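Side-chain contacts in peptide synthetase, module 7 (Actinoplanes teichomyceticus, PDB 4TX3), which probably serves as the condensation-like domain of module 7 of a peptide antibiotic synthetase, likely recruiting cytochrome P450 oxygenases to the synthetase-bound peptide: residues Glu343-Leu348 / His358-Val363; Thr20-Arg25 / Ala305-Val310; Trp27-Pro32 / Gly353-His358; Thr286-Asp291 / Glu333-Leu338. All blocks are in the same frame, centred on the assembly; numbering follows the deposited sequence.

All four contacts lie within one condensation-type domain. Helix 21-28 and the residues just after it supply one side of contacts 2 and 3, while their other sides, with both segments of contacts 1 and 4, come from 286-363. Contact 2 is central: its centre is about 9 Å from that of contact 1, 11 Å from contact 4 and 14 Å from contact 3. The salt bridge of Arg-22 with Glu-343 ties it to contact 1, the paired strands 281-288 and 306-313 to contact 4. Contacts 1 and 3 share His-358. Along the chain contact 4 closes before contact 1 opens; both join segments closer in sequence (42 and 10 residues apart), whereas 2 and 3 join distant parts.

Contact 1: residues Glu343-Leu348 / His358-Val363; sequences EKIPEL and HPVYQV
Pro-346 of helix 345-348 faces Pro-359 of the irregular 358-363 segment with their CA atoms 6.7 Å apart, and no backbone or side-chain hydrogen bond crosses the gap. The two pyrrolidine rings meet through CG of Pro-346, which sits 3.9 Å from CB of Pro-359 and almost as near its CG, the rings lying obliquely to one another. Beside them Ile-345 and Val-360 cross at about a right angle, joined through a single pair of methyls, CG2 of Ile-345 and CG2 of Val-360, at 4.1 Å. Ile-345 directs this methyl by placing CG2 anti to its backbone N.

Val-360 has a positive phi (65°) and is the central residue of a classic gamma turn, closed by Tyr-361 N and Pro-359 O at 2.6 Å. Two side chains brace the same loop: ND1 of His-358, in its ring plane, donates to Tyr-361 O at 2.7 Å, and NE2 of Gln-362 donates to His-358 O at 2.7 Å in a nearly straight bond. Beyond the apolar pairs, Ile-345 also packs on Trp-208 of helix 200-211, Pro-359 on Arg-25 of helix 21-28, and Val-360 on Pro-309 of strand 306-313.

Contact 2: residues Thr20-Arg25 / Ala305-Val310; sequences TARQLR and ARPFPV
Ala-305 turns its methyl away from Arg-22 but offers its carbonyl, whose O lies over one face of the Arg-22 guanidinium, 3.2 Å from CZ. Although NH1 is also near this oxygen, the angle is too poor for a hydrogen bond. At Arg-306 the CA comes over a guanidinium face near its rim and CB is 3.8 Å from Arg-22 NH2; its own chain then runs away, NE bonding to Pro-289 O. Pro-307 follows with CD 3.7 Å from Arg-22 NE, the two side chains sliding past each other in opposite directions.

Arg-22 reaches the strand with CG anti to its backbone N (chi1 -171°) and bends farther out. Its polar end is held elsewhere: NE pairs with Glu-343 OE2, NH1 bonds to Pro-303 O. The helix starts with a capping box, Gln-23 N donating to Thr-20 OG1 (3.1 Å) and Thr-20 N to Gln-23 OE1 (2.8 Å). Between these segments, 280 residues apart, the Arg-22 side chain alone bridges helix and strand, consistent with the two-lobed chloramphenicol acetyltransferase-like fold of condensation domains.

Contact 3: residues Trp27-Pro32 / Gly353-His358; sequences WLLARP and GSLSRH. With SO4 (sulfate ion), chain F.
Leu-29 and Leu-355 slide past each other in opposite directions, touching through one branch each: CD2 of Leu-29 lies 4.0 Å from CD2 of Leu-355. The other branch of Leu-355 is used as well, CD1 resting 3.9 Å from CB of Pro-32, so its forked end touches both Leu-29 and Pro-32. In both leucines CG stands anti to the carbonyl carbon, chi1 being -58° in Leu-29 and -59° in Leu-355, and the extended second torsion carries the methyls across to the partner.

The backbones behind these side chains are shaped differently. Leu-29 is where the chain leaves helical geometry after helix 21-28. Leu-355 occupies an ST turn in which Ser-354 OG accepts from Ser-356 N at 3.1 Å, and the two serine hydroxyls are bonded as well.

Past Leu-29 the main chain also holds a sulfate, probably from the crystallisation liquor: Arg-31 N donates to its O3 at 2.7 Å, nearly straight (164°). The ion is also hydrogen-bonded by His-142, Arg-39 and Arg-233. His-142 begins an HRxxxDD sequence where condensation domains usually carry HHxxxDG, so the anion probably lies beside the region that corresponds to their active site. Between the two segments themselves the chemistry is purely apolar, which implies that methyl packing without directed bonds joins the stretch just after helix 21-28 to the 353-358 loop.

Contact 4: residues Thr286-Asp291 / Glu333-Leu338; sequences TTLPRD and EARQHL
Leu-288, at the end of strand 281-288, meets Leu-338 just beyond helix 320-334, in a strand-strand-helix unit where 281-288 and 306-313 form an antiparallel pair and the helix follows. CD1 of Leu-288 and CD1 of Leu-338 are 3.5 Å apart, a meeting of methyls from side chains that cross at about a right angle. The second branch of Leu-288, CD2, lies 4.0 Å from NH2 of Arg-335. This arginine is bent at chi2 (92°), which swings its end round to the leucine, and it approaches obliquely.

In the next shell, Phe-308 of strand 306-313 touches both Leu-338 and Thr-286, and so links the helix end to the strand on which Leu-288 stands. His-337, stacked with Phe-207, accepts through its O from Trp-208 NE1 and ties the segment to helix 200-211. Arg-335 lies within, and Leu-338 directly after, a type I beta turn from Ala-334 to His-337, closed by His-337 N donating to Ala-334 O at 2.9 Å.

Contact 1: residues Glu343-Leu348 / His358-Val363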
loop_
_atom_site.group_PDB
_atom_site.type_symbol
_atom_site.label_atom_id
_atom_site.label_comp_id
_atom_site.label_asym_id
_atom_site.label_seq_id
_atom_site.Cartn_x
_atom_site.Cartn_y
_atom_site.Cartn_z
ATOM N N GLU B 343 5.972 4.983 -27.063
ATOM C CA GLU B 343 6.828 4.288 -28.019
ATOM C C GLU B 343 6.275 4.397 -29.443
ATOM O O GLU B 343 6.944 4.074 -30.424
ATOM C CB GLU B 343 6.983 2.820 -27.612
ATOM C CG GLU B 343 7.739 2.601 -26.292
ATOM C CD GLU B 343 6.911 2.895 -25.025
ATOM O OE1 GLU B 343 5.681 3.092 -25.128
ATOM O OE2 GLU B 343 7.495 2.928 -23.914
ATOM N N LYS B 344 5.044 4.874 -29.532
ATOM C CA LYS B 344 4.350 5.027 -30.792
ATOM C C LYS B 344 4.666 6.397 -31.392
ATOM O O LYS B 344 4.490 6.633 -32.592
ATOM C CB LYS B 344 2.848 4.856 -30.560
ATOM C CG LYS B 344 2.056 4.578 -31.785
ATOM C CD LYS B 344 2.318 3.184 -32.307
ATOM C CE LYS B 344 1.332 2.860 -33.441
ATOM N NZ LYS B 344 0.670 4.085 -34.006
ATOM N N ILE B 345 5.146 7.293 -30.533
ATOM C CA ILE B 345 5.359 8.688 -30.892
ATOM C C ILE B 345 6.521 8.942 -31.864
ATOM O O ILE B 345 6.390 9.807 -32.725
ATOM C CB ILE B 345 5.554 9.530 -29.634
ATOM C CG1 ILE B 345 4.200 9.756 -28.960
ATOM C CG2 ILE B 345 6.219 10.864 -29.964
ATOM C CD1 ILE B 345 4.301 10.388 -27.606
ATOM N N PRO B 346 7.652 8.205 -31.745
ATOM C CA PRO B 346 8.666 8.381 -32.805
ATOM C C PRO B 346 8.124 8.236 -34.240
ATOM O O PRO B 346 8.444 9.092 -35.050
ATOM C CB PRO B 346 9.690 7.288 -32.482
ATOM C CG PRO B 346 9.653 7.237 -30.966
ATOM C CD PRO B 346 8.188 7.429 -30.606
ATOM N N GLU B 347 7.325 7.209 -34.527
ATOM C CA GLU B 347 6.586 7.099 -35.797
ATOM C C GLU B 347 5.781 8.332 -36.164
ATOM O O GLU B 347 5.931 8.872 -37.251
ATOM C CB GLU B 347 5.597 5.940 -35.761
ATOM C CG GLU B 347 6.189 4.575 -35.759
ATOM C CD GLU B 347 5.227 3.573 -35.156
ATOM O OE1 GLU B 347 4.001 3.737 -35.370
ATOM O OE2 GLU B 347 5.695 2.645 -34.446
ATOM N N LEU B 348 4.889 8.735 -35.262
ATOM C CA LEU B 348 4.004 9.876 -35.484
ATOM C C LEU B 348 4.765 11.130 -35.861
ATOM O O LEU B 348 4.230 12.014 -36.517
ATOM C CB LEU B 348 3.174 10.162 -34.234
ATOM C CG LEU B 348 2.480 8.965 -33.598
ATOM C CD1 LEU B 348 1.814 9.397 -32.318
ATOM C CD2 LEU B 348 1.463 8.362 -34.556
ATOM N N HIS B 358 18.137 7.773 -27.035
ATOM C CA HIS B 358 16.723 7.720 -26.681
ATOM C C HIS B 358 15.965 8.806 -27.456
ATOM O O HIS B 358 16.359 9.972 -27.440
ATOM C CB HIS B 358 16.535 7.893 -25.171
ATOM C CG HIS B 358 15.164 7.535 -24.687
ATOM N ND1 HIS B 358 14.213 8.480 -24.376
ATOM C CD2 HIS B 358 14.585 6.332 -24.460
ATOM C CE1 HIS B 358 13.103 7.878 -23.986
ATOM N NE2 HIS B 358 13.305 6.574 -24.031
ATOM N N PRO B 359 14.874 8.423 -28.141
ATOM C CA PRO B 359 14.069 9.341 -28.956
ATOM C C PRO B 359 13.279 10.368 -28.122
ATOM O O PRO B 359 12.984 10.091 -26.953
ATOM C CB PRO B 359 13.121 8.394 -29.688
ATOM C CG PRO B 359 12.972 7.251 -28.751
ATOM C CD PRO B 359 14.306 7.064 -28.133
ATOM N N VAL B 360 12.951 11.517 -28.725
ATOM C CA VAL B 360 12.178 12.594 -28.092
ATOM C C VAL B 360 12.891 13.264 -26.913
ATOM O O VAL B 360 13.019 14.483 -26.899
ATOM C CB VAL B 360 10.800 12.110 -27.586
ATOM C CG1 VAL B 360 9.962 13.304 -27.101
ATOM C CG2 VAL B 360 10.070 11.346 -28.661
ATOM N N TYR B 361 13.324 12.498 -25.911
ATOM C CA TYR B 361 14.094 13.101 -24.824
ATOM C C TYR B 361 15.260 12.244 -24.363
ATOM O O TYR B 361 15.231 11.021 -24.458
ATOM C CB TYR B 361 13.196 13.441 -23.622
ATOM C CG TYR B 361 12.601 12.262 -22.891
ATOM C CD1 TYR B 361 11.408 11.683 -23.315
ATOM C CD2 TYR B 361 13.221 11.741 -21.752
ATOM C CE1 TYR B 361 10.859 10.609 -22.635
ATOM C CE2 TYR B 361 12.684 10.667 -21.066
ATOM C CZ TYR B 361 11.500 10.105 -21.511
ATOM O OH TYR B 361 10.959 9.037 -20.823
ATOM N N GLN B 362 16.289 12.918 -23.859
ATOM C CA GLN B 362 17.522 12.278 -23.444
ATOM C C GLN B 362 17.816 12.589 -21.967
ATOM O O GLN B 362 18.749 12.029 -21.366
ATOM C CB GLN B 362 18.679 12.729 -24.347
ATOM C CG GLN B 362 18.516 12.364 -25.823
ATOM C CD GLN B 362 17.538 13.269 -26.556
ATOM O OE1 GLN B 362 17.577 14.484 -26.405
ATOM N NE2 GLN B 362 16.646 12.674 -27.343
ATOM N N VAL B 363 17.015 13.488 -21.392
ATOM C CA VAL B 363 17.108 13.834 -19.978
ATOM C C VAL B 363 15.820 13.460 -19.256
ATOM O O VAL B 363 14.735 13.880 -19.668
ATOM C CB VAL B 363 17.376 15.334 -19.773
ATOM C CG1 VAL B 363 17.570 15.649 -18.275
ATOM C CG2 VAL B 363 18.583 15.762 -20.589
#

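Contact 2: residues Thr20-Arg25 / Ala305-Val310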
loop_
_atom_site.group_PDB
_atom_site.type_symbol
_atom_site.label_atom_id
_atom_site.label_comp_id
_atom_site.label_asym_id
_atom_site.label_seq_id
_atom_site.Cartn_x
_atom_site.Cartn_y
_atom_site.Cartn_z
ATOM N N THR B 20 2.523 -5.278 -26.521
ATOM C CA THR B 20 2.227 -3.849 -26.406
ATOM C C THR B 20 3.283 -3.081 -27.180
ATOM O O THR B 20 4.309 -3.645 -27.564
ATOM C CB THR B 20 2.223 -3.329 -24.962
ATOM O OG1 THR B 20 3.544 -3.453 -24.411
ATOM C CG2 THR B 20 1.195 -4.063 -24.095
ATOM N N ALA B 21 3.034 -1.793 -27.392
ATOM C CA ALA B 21 3.999 -0.927 -28.058
ATOM C C ALA B 21 5.310 -0.865 -27.276
ATOM O O ALA B 21 6.381 -0.883 -27.869
ATOM C CB ALA B 21 3.415 0.479 -28.256
ATOM N N ARG B 22 5.223 -0.817 -25.947
ATOM C CA ARG B 22 6.419 -0.799 -25.108
ATOM C C ARG B 22 7.230 -2.090 -25.270
ATOM O O ARG B 22 8.455 -2.039 -25.381
ATOM C CB ARG B 22 6.048 -0.578 -23.639
ATOM C CG ARG B 22 7.241 -0.319 -22.699
ATOM C CD ARG B 22 6.904 0.693 -21.609
ATOM N NE ARG B 22 6.041 1.732 -22.160
ATOM C CZ ARG B 22 4.771 1.912 -21.812
ATOM N NH1 ARG B 22 4.221 1.152 -20.869
ATOM N NH2 ARG B 22 4.053 2.860 -22.399
ATOM N N GLN B 23 6.551 -3.237 -25.306
ATOM C CA GLN B 23 7.226 -4.530 -25.489
ATOM C C GLN B 23 7.931 -4.652 -26.853
ATOM O O GLN B 23 9.078 -5.119 -26.944
ATOM C CB GLN B 23 6.228 -5.681 -25.347
ATOM C CG GLN B 23 5.661 -5.896 -23.954
ATOM C CD GLN B 23 4.646 -7.037 -23.927
ATOM O OE1 GLN B 23 3.710 -7.063 -24.724
ATOM N NE2 GLN B 23 4.843 -7.991 -23.019
ATOM N N LEU B 24 7.225 -4.252 -27.911
ATOM C CA LEU B 24 7.763 -4.303 -29.263
ATOM C C LEU B 24 9.041 -3.471 -29.393
ATOM O O LEU B 24 9.963 -3.861 -30.112
ATOM C CB LEU B 24 6.719 -3.823 -30.271
ATOM C CG LEU B 24 7.124 -3.858 -31.750
ATOM C CD1 LEU B 24 7.467 -5.262 -32.167
ATOM C CD2 LEU B 24 6.019 -3.273 -32.634
ATOM N N ARG B 25 9.109 -2.336 -28.697
ATOM C CA ARG B 25 10.329 -1.544 -28.739
ATOM C C ARG B 25 11.442 -2.253 -27.983
ATOM O O ARG B 25 12.574 -2.320 -28.453
ATOM C CB ARG B 25 10.126 -0.151 -28.162
ATOM C CG ARG B 25 11.401 0.685 -28.251
ATOM C CD ARG B 25 11.167 2.141 -27.902
ATOM N NE ARG B 25 12.417 2.746 -27.475
ATOM C CZ ARG B 25 13.249 3.379 -28.293
ATOM N NH1 ARG B 25 12.944 3.508 -29.589
ATOM N NH2 ARG B 25 14.379 3.891 -27.803
ATOM N N ALA B 305 4.863 0.831 -16.727
ATOM C CA ALA B 305 5.272 2.207 -16.486
ATOM C C ALA B 305 5.417 2.913 -17.833
ATOM O O ALA B 305 5.897 2.316 -18.793
ATOM C CB ALA B 305 6.575 2.270 -15.658
ATOM N N ARG B 306 4.987 4.169 -17.906
ATOM C CA ARG B 306 4.849 4.870 -19.197
ATOM C C ARG B 306 5.636 6.164 -19.280
ATOM O O ARG B 306 5.417 7.083 -18.472
ATOM C CB ARG B 306 3.386 5.179 -19.437
ATOM C CG ARG B 306 2.707 5.430 -18.136
ATOM C CD ARG B 306 1.239 5.228 -18.201
ATOM N NE ARG B 306 0.685 5.615 -16.926
ATOM C CZ ARG B 306 -0.401 6.357 -16.802
ATOM N NH1 ARG B 306 -1.024 6.788 -17.897
ATOM N NH2 ARG B 306 -0.839 6.692 -15.588
ATOM N N PRO B 307 6.556 6.247 -20.257
ATOM C CA PRO B 307 7.296 7.482 -20.539
ATOM C C PRO B 307 6.336 8.606 -20.893
ATOM O O PRO B 307 5.270 8.367 -21.455
ATOM C CB PRO B 307 8.178 7.113 -21.732
ATOM C CG PRO B 307 8.289 5.621 -21.673
ATOM C CD PRO B 307 6.955 5.152 -21.153
ATOM N N PHE B 308 6.724 9.822 -20.542
ATOM C CA PHE B 308 5.860 10.987 -20.597
ATOM C C PHE B 308 6.754 12.225 -20.789
ATOM O O PHE B 308 7.360 12.729 -19.830
ATOM C CB PHE B 308 5.023 11.081 -19.315
ATOM C CG PHE B 308 4.219 12.350 -19.196
ATOM C CD1 PHE B 308 3.340 12.729 -20.206
ATOM C CD2 PHE B 308 4.341 13.163 -18.072
ATOM C CE1 PHE B 308 2.590 13.904 -20.105
ATOM C CE2 PHE B 308 3.603 14.344 -17.955
ATOM C CZ PHE B 308 2.725 14.718 -18.982
ATOM N N PRO B 309 6.869 12.690 -22.043
ATOM C CA PRO B 309 7.729 13.811 -22.430
ATOM C C PRO B 309 6.993 15.128 -22.359
ATOM O O PRO B 309 5.874 15.212 -22.846
ATOM C CB PRO B 309 8.089 13.477 -23.873
ATOM C CG PRO B 309 6.849 12.800 -24.372
ATOM C CD PRO B 309 6.311 12.006 -23.217
ATOM N N VAL B 310 7.603 16.140 -21.756
ATOM C CA VAL B 310 6.990 17.457 -21.706
ATOM C C VAL B 310 7.941 18.479 -22.295
ATOM O O VAL B 310 9.110 18.575 -21.908
ATOM C CB VAL B 310 6.578 17.846 -20.274
ATOM C CG1 VAL B 310 6.131 19.303 -20.226
ATOM C CG2 VAL B 310 5.449 16.920 -19.796
#

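Contact 3: residues Trp27-Pro32 / Gly353-His358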
loop_
_atom_site.group_PDB
_atom_site.type_symbol
_atom_site.label_atom_id
_atom_site.label_comp_id
_atom_site.label_asym_id
_atom_site.label_seq_id
_atom_site.Cartn_x
_atom_site.Cartn_y
_atom_site.Cartn_z
ATOM N N TRP B 27 11.655 -5.444 -27.602
ATOM C CA TRP B 27 12.007 -6.603 -28.412
ATOM C C TRP B 27 12.934 -6.212 -29.561
ATOM O O TRP B 27 13.970 -6.839 -29.774
ATOM C CB TRP B 27 10.742 -7.269 -28.945
ATOM C CG TRP B 27 10.913 -8.646 -29.548
ATOM C CD1 TRP B 27 10.801 -9.835 -28.904
ATOM C CD2 TRP B 27 11.175 -8.958 -30.918
ATOM N NE1 TRP B 27 10.992 -10.873 -29.778
ATOM C CE2 TRP B 27 11.225 -10.363 -31.024
ATOM C CE3 TRP B 27 11.380 -8.186 -32.069
ATOM C CZ2 TRP B 27 11.466 -11.015 -32.228
ATOM C CZ3 TRP B 27 11.619 -8.831 -33.269
ATOM C CH2 TRP B 27 11.663 -10.233 -33.341
ATOM N N LEU B 28 12.560 -5.168 -30.290
ATOM C CA LEU B 28 13.360 -4.706 -31.415
ATOM C C LEU B 28 14.764 -4.253 -31.018
ATOM O O LEU B 28 15.723 -4.497 -31.742
ATOM C CB LEU B 28 12.639 -3.571 -32.131
ATOM C CG LEU B 28 11.453 -4.116 -32.906
ATOM C CD1 LEU B 28 10.467 -3.030 -33.187
ATOM C CD2 LEU B 28 11.941 -4.753 -34.182
ATOM N N LEU B 29 14.893 -3.602 -29.872
ATOM C CA LEU B 29 16.190 -3.063 -29.472
ATOM C C LEU B 29 16.961 -4.057 -28.625
ATOM O O LEU B 29 17.851 -3.683 -27.863
ATOM C CB LEU B 29 16.020 -1.747 -28.704
ATOM C CG LEU B 29 15.289 -0.632 -29.457
ATOM C CD1 LEU B 29 15.431 0.690 -28.721
ATOM C CD2 LEU B 29 15.756 -0.516 -30.910
ATOM N N ALA B 30 16.613 -5.329 -28.754
ATOM C CA ALA B 30 17.277 -6.362 -27.966
ATOM C C ALA B 30 18.630 -6.758 -28.578
ATOM O O ALA B 30 18.724 -7.115 -29.765
ATOM C CB ALA B 30 16.381 -7.576 -27.821
ATOM N N ARG B 31 19.668 -6.666 -27.749
ATOM C CA ARG B 31 21.020 -7.114 -28.079
ATOM C C ARG B 31 21.533 -6.603 -29.423
ATOM O O ARG B 31 21.702 -7.388 -30.352
ATOM C CB ARG B 31 21.065 -8.646 -28.034
ATOM C CG ARG B 31 20.668 -9.194 -26.660
ATOM C CD ARG B 31 20.396 -10.682 -26.681
ATOM N NE ARG B 31 21.616 -11.467 -26.862
ATOM C CZ ARG B 31 21.737 -12.754 -26.549
ATOM N NH1 ARG B 31 20.710 -13.423 -26.033
ATOM N NH2 ARG B 31 22.892 -13.375 -26.743
ATOM N N PRO B 32 21.780 -5.278 -29.527
ATOM C CA PRO B 32 22.321 -4.660 -30.748
ATOM C C PRO B 32 23.815 -4.929 -30.889
ATOM O O PRO B 32 24.407 -4.772 -31.959
ATOM C CB PRO B 32 22.047 -3.170 -30.536
ATOM C CG PRO B 32 22.082 -2.998 -29.046
ATOM C CD PRO B 32 21.542 -4.279 -28.463
ATOM N N GLY B 353 14.828 6.705 -36.595
ATOM C CA GLY B 353 15.281 5.949 -35.439
ATOM C C GLY B 353 16.796 5.871 -35.324
ATOM O O GLY B 353 17.531 6.067 -36.295
ATOM N N SER B 354 17.267 5.594 -34.119
ATOM C CA SER B 354 18.693 5.481 -33.854
ATOM C C SER B 354 18.893 4.545 -32.671
ATOM O O SER B 354 18.066 4.500 -31.766
ATOM C CB SER B 354 19.311 6.845 -33.571
ATOM O OG SER B 354 20.647 6.694 -33.131
ATOM N N LEU B 355 19.960 3.761 -32.695
ATOM C CA LEU B 355 20.239 2.880 -31.571
ATOM C C LEU B 355 20.951 3.671 -30.504
ATOM O O LEU B 355 20.862 3.363 -29.324
ATOM C CB LEU B 355 21.105 1.694 -31.981
ATOM C CG LEU B 355 20.609 0.747 -33.065
ATOM C CD1 LEU B 355 21.616 -0.389 -33.230
ATOM C CD2 LEU B 355 19.236 0.217 -32.706
ATOM N N SER B 356 21.669 4.697 -30.944
ATOM C CA SER B 356 22.633 5.387 -30.098
ATOM C C SER B 356 21.980 6.340 -29.108
ATOM O O SER B 356 22.651 6.920 -28.262
ATOM C CB SER B 356 23.616 6.149 -30.983
ATOM O OG SER B 356 22.943 6.755 -32.079
ATOM N N ARG B 357 20.671 6.495 -29.211
ATOM C CA ARG B 357 20.005 7.613 -28.570
ATOM C C ARG B 357 18.574 7.273 -28.187
ATOM O O ARG B 357 17.882 6.557 -28.915
ATOM C CB ARG B 357 20.030 8.819 -29.511
ATOM C CG ARG B 357 19.017 9.889 -29.203
ATOM C CD ARG B 357 18.917 10.894 -30.320
ATOM N NE ARG B 357 20.242 11.274 -30.780
ATOM C CZ ARG B 357 20.663 11.141 -32.034
ATOM N NH1 ARG B 357 19.843 10.635 -32.950
ATOM N NH2 ARG B 357 21.898 11.514 -32.365
ATOM N N HIS B 358 18.137 7.773 -27.035
ATOM C CA HIS B 358 16.723 7.720 -26.681
ATOM C C HIS B 358 15.965 8.806 -27.456
ATOM O O HIS B 358 16.359 9.972 -27.440
ATOM C CB HIS B 358 16.535 7.893 -25.171
ATOM C CG HIS B 358 15.164 7.535 -24.687
ATOM N ND1 HIS B 358 14.213 8.480 -24.376
ATOM C CD2 HIS B 358 14.585 6.332 -24.460
ATOM C CE1 HIS B 358 13.103 7.878 -23.986
ATOM N NE2 HIS B 358 13.305 6.574 -24.031
HETATM S S SO4 F . 18.390 -6.275 -24.385
HETATM O O1 SO4 F . 17.210 -7.016 -24.834
HETATM O O2 SO4 F . 19.459 -7.222 -24.078
HETATM O O3 SO4 F . 18.848 -5.383 -25.460
HETATM O O4 SO4 F . 18.036 -5.485 -23.199
#

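Contact 4: residues Thr286-Asp291 / Glu333-Leu338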
loop_
_atom_site.group_PDB
_atom_site.type_symbol
_atom_site.label_atom_id
_atom_site.label_comp_id
_atom_site.label_asym_id
_atom_site.label_seq_id
_atom_site.Cartn_x
_atom_site.Cartn_y
_atom_site.Cartn_z
ATOM N N THR B 286 9.719 12.015 -18.128
ATOM C CA THR B 286 9.550 11.359 -16.849
ATOM C C THR B 286 8.819 10.032 -17.049
ATOM O O THR B 286 8.147 9.838 -18.063
ATOM C CB THR B 286 8.769 12.246 -15.850
ATOM O OG1 THR B 286 9.012 11.791 -14.512
ATOM C CG2 THR B 286 7.275 12.206 -16.139
ATOM N N THR B 287 8.964 9.119 -16.091
ATOM C CA THR B 287 8.276 7.845 -16.164
ATOM C C THR B 287 7.166 7.779 -15.114
ATOM O O THR B 287 7.419 7.827 -13.917
ATOM C CB THR B 287 9.245 6.678 -15.993
ATOM O OG1 THR B 287 10.238 6.755 -17.017
ATOM C CG2 THR B 287 8.519 5.342 -16.125
ATOM N N LEU B 288 5.929 7.698 -15.591
ATOM C CA LEU B 288 4.769 7.547 -14.733
ATOM C C LEU B 288 4.525 6.074 -14.431
ATOM O O LEU B 288 4.761 5.226 -15.298
ATOM C CB LEU B 288 3.528 8.129 -15.400
ATOM C CG LEU B 288 3.585 9.557 -15.911
ATOM C CD1 LEU B 288 2.235 9.920 -16.496
ATOM C CD2 LEU B 288 3.946 10.463 -14.764
ATOM N N PRO B 289 4.017 5.766 -13.220
ATOM C CA PRO B 289 3.584 4.395 -12.937
ATOM C C PRO B 289 2.262 4.128 -13.643
ATOM O O PRO B 289 1.676 5.075 -14.180
ATOM C CB PRO B 289 3.388 4.398 -11.428
ATOM C CG PRO B 289 2.836 5.775 -11.179
ATOM C CD PRO B 289 3.622 6.682 -12.132
ATOM N N ARG B 290 1.807 2.876 -13.625
ATOM C CA ARG B 290 0.492 2.515 -14.119
ATOM C C ARG B 290 -0.587 3.450 -13.568
ATOM O O ARG B 290 -0.486 3.947 -12.453
ATOM C CB ARG B 290 0.178 1.065 -13.750
ATOM C CG ARG B 290 0.187 0.788 -12.262
ATOM C CD ARG B 290 0.206 -0.718 -11.962
ATOM N NE ARG B 290 1.553 -1.281 -12.053
ATOM C CZ ARG B 290 1.843 -2.573 -11.921
ATOM N NH1 ARG B 290 0.881 -3.464 -11.689
ATOM N NH2 ARG B 290 3.098 -2.980 -12.033
ATOM N N ASP B 291 -1.607 3.695 -14.375
ATOM C CA ASP B 291 -2.763 4.470 -13.964
ATOM C C ASP B 291 -3.456 3.852 -12.728
ATOM O O ASP B 291 -4.036 2.774 -12.797
ATOM C CB ASP B 291 -3.704 4.578 -15.162
ATOM C CG ASP B 291 -4.967 5.355 -14.864
ATOM O OD1 ASP B 291 -5.113 5.915 -13.757
ATOM O OD2 ASP B 291 -5.822 5.405 -15.771
ATOM N N GLU B 333 -2.067 19.951 -19.782
ATOM C CA GLU B 333 -2.601 19.613 -21.099
ATOM C C GLU B 333 -2.151 18.217 -21.584
ATOM O O GLU B 333 -2.968 17.420 -22.058
ATOM C CB GLU B 333 -2.187 20.687 -22.114
ATOM C CG GLU B 333 -3.128 20.847 -23.300
ATOM C CD GLU B 333 -2.547 21.743 -24.404
ATOM O OE1 GLU B 333 -1.396 22.222 -24.248
ATOM O OE2 GLU B 333 -3.244 21.959 -25.426
ATOM N N ALA B 334 -0.860 17.919 -21.469
ATOM C CA ALA B 334 -0.336 16.637 -21.950
ATOM C C ALA B 334 -0.896 15.464 -21.151
ATOM O O ALA B 334 -1.169 14.411 -21.716
ATOM C CB ALA B 334 1.186 16.630 -21.902
ATOM N N ARG B 335 -1.061 15.674 -19.841
ATOM C CA ARG B 335 -1.648 14.719 -18.883
ATOM C C ARG B 335 -2.886 13.999 -19.400
ATOM O O ARG B 335 -3.170 12.874 -19.021
ATOM C CB ARG B 335 -2.031 15.458 -17.595
ATOM C CG ARG B 335 -1.841 14.684 -16.321
ATOM C CD ARG B 335 -0.461 14.938 -15.723
ATOM N NE ARG B 335 -0.111 13.971 -14.679
ATOM C CZ ARG B 335 1.093 13.883 -14.125
ATOM N NH1 ARG B 335 2.066 14.699 -14.507
ATOM N NH2 ARG B 335 1.329 12.973 -13.188
ATOM N N GLN B 336 -3.631 14.668 -20.265
ATOM C CA GLN B 336 -4.907 14.154 -20.713
ATOM C C GLN B 336 -4.805 13.269 -21.947
ATOM O O GLN B 336 -5.796 12.682 -22.374
ATOM C CB GLN B 336 -5.841 15.323 -20.989
ATOM C CG GLN B 336 -6.216 16.089 -19.739
ATOM C CD GLN B 336 -6.979 17.347 -20.054
ATOM O OE1 GLN B 336 -6.782 17.958 -21.112
ATOM N NE2 GLN B 336 -7.875 17.738 -19.148
ATOM N N HIS B 337 -3.608 13.159 -22.516
ATOM C CA HIS B 337 -3.427 12.420 -23.753
ATOM C C HIS B 337 -2.425 11.283 -23.597
ATOM O O HIS B 337 -1.514 11.143 -24.420
ATOM C CB HIS B 337 -2.980 13.376 -24.853
ATOM C CG HIS B 337 -3.836 14.603 -24.963
ATOM N ND1 HIS B 337 -4.975 14.649 -25.739
ATOM C CD2 HIS B 337 -3.720 15.824 -24.394
ATOM C CE1 HIS B 337 -5.525 15.844 -25.639
ATOM N NE2 HIS B 337 -4.785 16.578 -24.832
ATOM N N LEU B 338 -2.606 10.468 -22.552
ATOM C CA LEU B 338 -1.628 9.433 -22.201
ATOM C C LEU B 338 -1.978 8.024 -22.675
ATOM O O LEU B 338 -1.226 7.090 -22.423
ATOM C CB LEU B 338 -1.422 9.402 -20.693
ATOM C CG LEU B 338 -0.810 10.663 -20.096
ATOM C CD1 LEU B 338 -0.461 10.416 -18.635
ATOM C CD2 LEU B 338 0.416 11.084 -20.914
#